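Local coordinates for cytochrome c-552/4 domain-containing protein (PDB 4QO5) that is a membrane-associated octaheme cytochrome c of unknown function that carries eight covalently held c-type hemes and probably takes part in electron transfer, at residues A346-I354 and V439-S447. Sequence-based numbering, arbitrary orientation.
Sequences ALAKQGLTI and VLLLKAWQS
Q446 reaches from the helix 413-447 to the backbone of T353 and I354, and its CB packs 4.0 Å from CD2 of L352. CG stands anti to the backbone N (chi1 -168°) and passes the carbonyl O of G351; the bend at chi2 (78°) then turns the amide toward the backbone of T353 and I354. At the tip, OE1 accepts a hydrogen bond from I354 N at 3.3 Å, in the carbonyl plane, while NE2 donates to T353 OG1 at 3.2 Å, a bent bond tilted from the amide plane. With both ends of the amide engaged, its rotation is fixed. Cutting the side chain back to an alanine here is likely to leave I354 N and T353 OG1 without these partners and to open a gap beside the carbonyl of G351. The turn that Q446 meets follows a Schellman motif closing the helix 341-349: G351, at positive phi, is the C' residue, with L352 N bonded to L347 O and G351 N to A348 O. The side chain of the same L352 lays its two methyls on the long helix, CD1 against V439 CG1 at 3.8 Å and CD2 against K443 CG at 3.6 Å. L347 brings CD1 to CD1 of L442, the two side chains crossing at about a right angle, and the other methyl of L442, CD2, meets I354 CG2. I354 CD1 comes within 3.5 Å of CB of W445, whose indole NE1 donates to E466, a calcium-binding residue.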
loop_
_atom_site.group_PDB
_atom_site.type_symbol
_atom_site.label_atom_id
_atom_site.label_comp_id
_atom_site.label_asym_id
_atom_site.label_seq_id
_atom_site.Cartn_x
_atom_site.Cartn_y
_atom_site.Cartn_z
ATOM N N ALA A 346 20.030 15.403 37.333
ATOM C CA ALA A 346 18.611 15.734 37.386
ATOM C C ALA A 346 17.753 14.468 37.352
ATOM O O ALA A 346 16.742 14.375 38.051
ATOM C CB ALA A 346 18.239 16.666 36.240
ATOM N N LEU A 347 18.159 13.495 36.541
ATOM C CA LEU A 347 17.451 12.216 36.481
ATOM C C LEU A 347 17.552 11.459 37.810
ATOM O O LEU A 347 16.574 10.880 38.282
ATOM C CB LEU A 347 17.977 11.355 35.325
ATOM C CG LEU A 347 17.536 11.803 33.929
ATOM C CD1 LEU A 347 18.270 11.049 32.838
ATOM C CD2 LEU A 347 16.030 11.636 33.764
ATOM N N ALA A 348 18.736 11.480 38.415
ATOM C CA ALA A 348 18.974 10.750 39.657
ATOM C C ALA A 348 18.237 11.380 40.834
ATOM O O ALA A 348 17.913 10.702 41.811
ATOM C CB ALA A 348 20.469 10.663 39.943
ATOM N N LYS A 349 17.970 12.678 40.736
ATOM C CA LYS A 349 17.239 13.384 41.780
ATOM C C LYS A 349 15.773 12.963 41.784
ATOM O O LYS A 349 15.079 13.098 42.791
ATOM C CB LYS A 349 17.356 14.898 41.590
ATOM N N GLN A 350 15.308 12.444 40.651
ATOM C CA GLN A 350 13.933 11.977 40.534
ATOM C C GLN A 350 13.842 10.458 40.683
ATOM O O GLN A 350 12.778 9.873 40.474
ATOM C CB GLN A 350 13.320 12.426 39.204
ATOM N N GLY A 351 14.956 9.822 41.037
ATOM C CA GLY A 351 14.962 8.396 41.319
ATOM C C GLY A 351 15.437 7.510 40.181
ATOM O O GLY A 351 15.547 6.294 40.340
ATOM N N LEU A 352 15.714 8.115 39.030
ATOM C CA LEU A 352 16.239 7.375 37.889
ATOM C C LEU A 352 17.762 7.394 37.905
ATOM O O LEU A 352 18.390 8.127 37.148
ATOM C CB LEU A 352 15.713 7.963 36.579
ATOM C CG LEU A 352 14.191 7.925 36.443
ATOM C CD1 LEU A 352 13.756 8.577 35.142
ATOM C CD2 LEU A 352 13.684 6.490 36.528
ATOM N N THR A 353 18.344 6.577 38.778
ATOM C CA THR A 353 19.785 6.581 39.015
ATOM C C THR A 353 20.573 5.837 37.942
ATOM O O THR A 353 21.802 5.882 37.924
ATOM C CB THR A 353 20.113 5.959 40.380
ATOM O OG1 THR A 353 19.504 4.665 40.472
ATOM C CG2 THR A 353 19.577 6.836 41.496
ATOM N N ILE A 354 19.862 5.148 37.058
ATOM C CA ILE A 354 20.498 4.395 35.982
ATOM C C ILE A 354 21.328 5.288 35.064
ATOM O O ILE A 354 22.409 4.900 34.617
ATOM C CB ILE A 354 19.454 3.601 35.161
ATOM C CG1 ILE A 354 19.013 2.375 35.954
ATOM C CG2 ILE A 354 20.014 3.174 33.813
ATOM C CD1 ILE A 354 18.416 1.292 35.107
ATOM N N VAL A 439 12.833 8.356 28.578
ATOM C CA VAL A 439 12.750 8.448 30.034
ATOM C C VAL A 439 11.826 7.363 30.597
ATOM O O VAL A 439 12.083 6.819 31.672
ATOM C CB VAL A 439 12.307 9.860 30.501
ATOM C CG1 VAL A 439 12.032 9.882 32.002
ATOM C CG2 VAL A 439 13.387 10.875 30.157
ATOM N N LEU A 440 10.743 7.063 29.882
ATOM C CA LEU A 440 9.875 5.951 30.270
ATOM C C LEU A 440 10.654 4.627 30.254
ATOM O O LEU A 440 10.475 3.781 31.127
ATOM C CB LEU A 440 8.643 5.857 29.364
ATOM C CG LEU A 440 7.656 7.024 29.482
ATOM C CD1 LEU A 440 6.607 6.971 28.397
ATOM C CD2 LEU A 440 7.002 7.030 30.857
ATOM N N LEU A 441 11.526 4.454 29.271
ATOM C CA LEU A 441 12.356 3.252 29.242
ATOM C C LEU A 441 13.309 3.187 30.442
ATOM O O LEU A 441 13.497 2.119 31.027
ATOM C CB LEU A 441 13.131 3.131 27.935
ATOM C CG LEU A 441 13.905 1.810 27.821
ATOM C CD1 LEU A 441 12.990 0.603 28.056
ATOM C CD2 LEU A 441 14.554 1.706 26.477
ATOM N N LEU A 442 13.904 4.320 30.809
ATOM C CA LEU A 442 14.749 4.365 32.002
ATOM C C LEU A 442 13.950 3.982 33.251
ATOM O O LEU A 442 14.473 3.344 34.158
ATOM C CB LEU A 442 15.387 5.746 32.179
ATOM C CG LEU A 442 16.440 6.148 31.146
ATOM C CD1 LEU A 442 16.894 7.591 31.374
ATOM C CD2 LEU A 442 17.631 5.207 31.184
ATOM N N LYS A 443 12.676 4.361 33.292
ATOM C CA LYS A 443 11.809 3.955 34.395
ATOM C C LYS A 443 11.548 2.448 34.377
ATOM O O LYS A 443 11.483 1.804 35.421
ATOM C CB LYS A 443 10.477 4.714 34.353
ATOM C CG LYS A 443 10.608 6.196 34.648
ATOM C CD LYS A 443 9.247 6.881 34.771
ATOM C CE LYS A 443 9.408 8.306 35.303
ATOM N NZ LYS A 443 8.217 9.164 35.032
ATOM N N ALA A 444 11.391 1.890 33.184
ATOM C CA ALA A 444 11.179 0.450 33.038
ATOM C C ALA A 444 12.392 -0.331 33.536
ATOM O O ALA A 444 12.254 -1.368 34.185
ATOM C CB ALA A 444 10.890 0.102 31.588
ATOM N N TRP A 445 13.585 0.168 33.230
ATOM C CA TRP A 445 14.798 -0.497 33.674
ATOM C C TRP A 445 14.974 -0.332 35.182
ATOM O O TRP A 445 15.372 -1.265 35.873
ATOM C CB TRP A 445 16.015 0.057 32.939
ATOM C CG TRP A 445 16.122 -0.366 31.514
ATOM C CD1 TRP A 445 15.628 -1.513 30.946
ATOM C CD2 TRP A 445 16.772 0.355 30.464
ATOM N NE1 TRP A 445 15.931 -1.541 29.606
ATOM C CE2 TRP A 445 16.640 -0.407 29.288
ATOM C CE3 TRP A 445 17.462 1.572 30.408
ATOM C CZ2 TRP A 445 17.159 0.013 28.063
ATOM C CZ3 TRP A 445 17.984 1.985 29.191
ATOM C CH2 TRP A 445 17.825 1.213 28.036
ATOM N N GLN A 446 14.653 0.856 35.682
ATOM C CA GLN A 446 14.764 1.152 37.108
ATOM C C GLN A 446 13.838 0.298 37.970
ATOM O O GLN A 446 14.187 -0.066 39.091
ATOM C CB GLN A 446 14.461 2.632 37.360
ATOM C CG GLN A 446 14.829 3.110 38.753
ATOM C CD GLN A 446 16.315 3.358 38.911
ATOM O OE1 GLN A 446 16.935 4.052 38.102
ATOM N NE2 GLN A 446 16.896 2.798 39.965
ATOM N N SER A 447 12.656 -0.011 37.448
ATOM C CA SER A 447 11.636 -0.706 38.228
ATOM C C SER A 447 11.711 -2.216 38.057
ATOM O O SER A 447 11.033 -2.963 38.761
ATOM C CB SER A 447 10.237 -0.210 37.849
ATOM O OG SER A 447 9.830 -0.741 36.599
#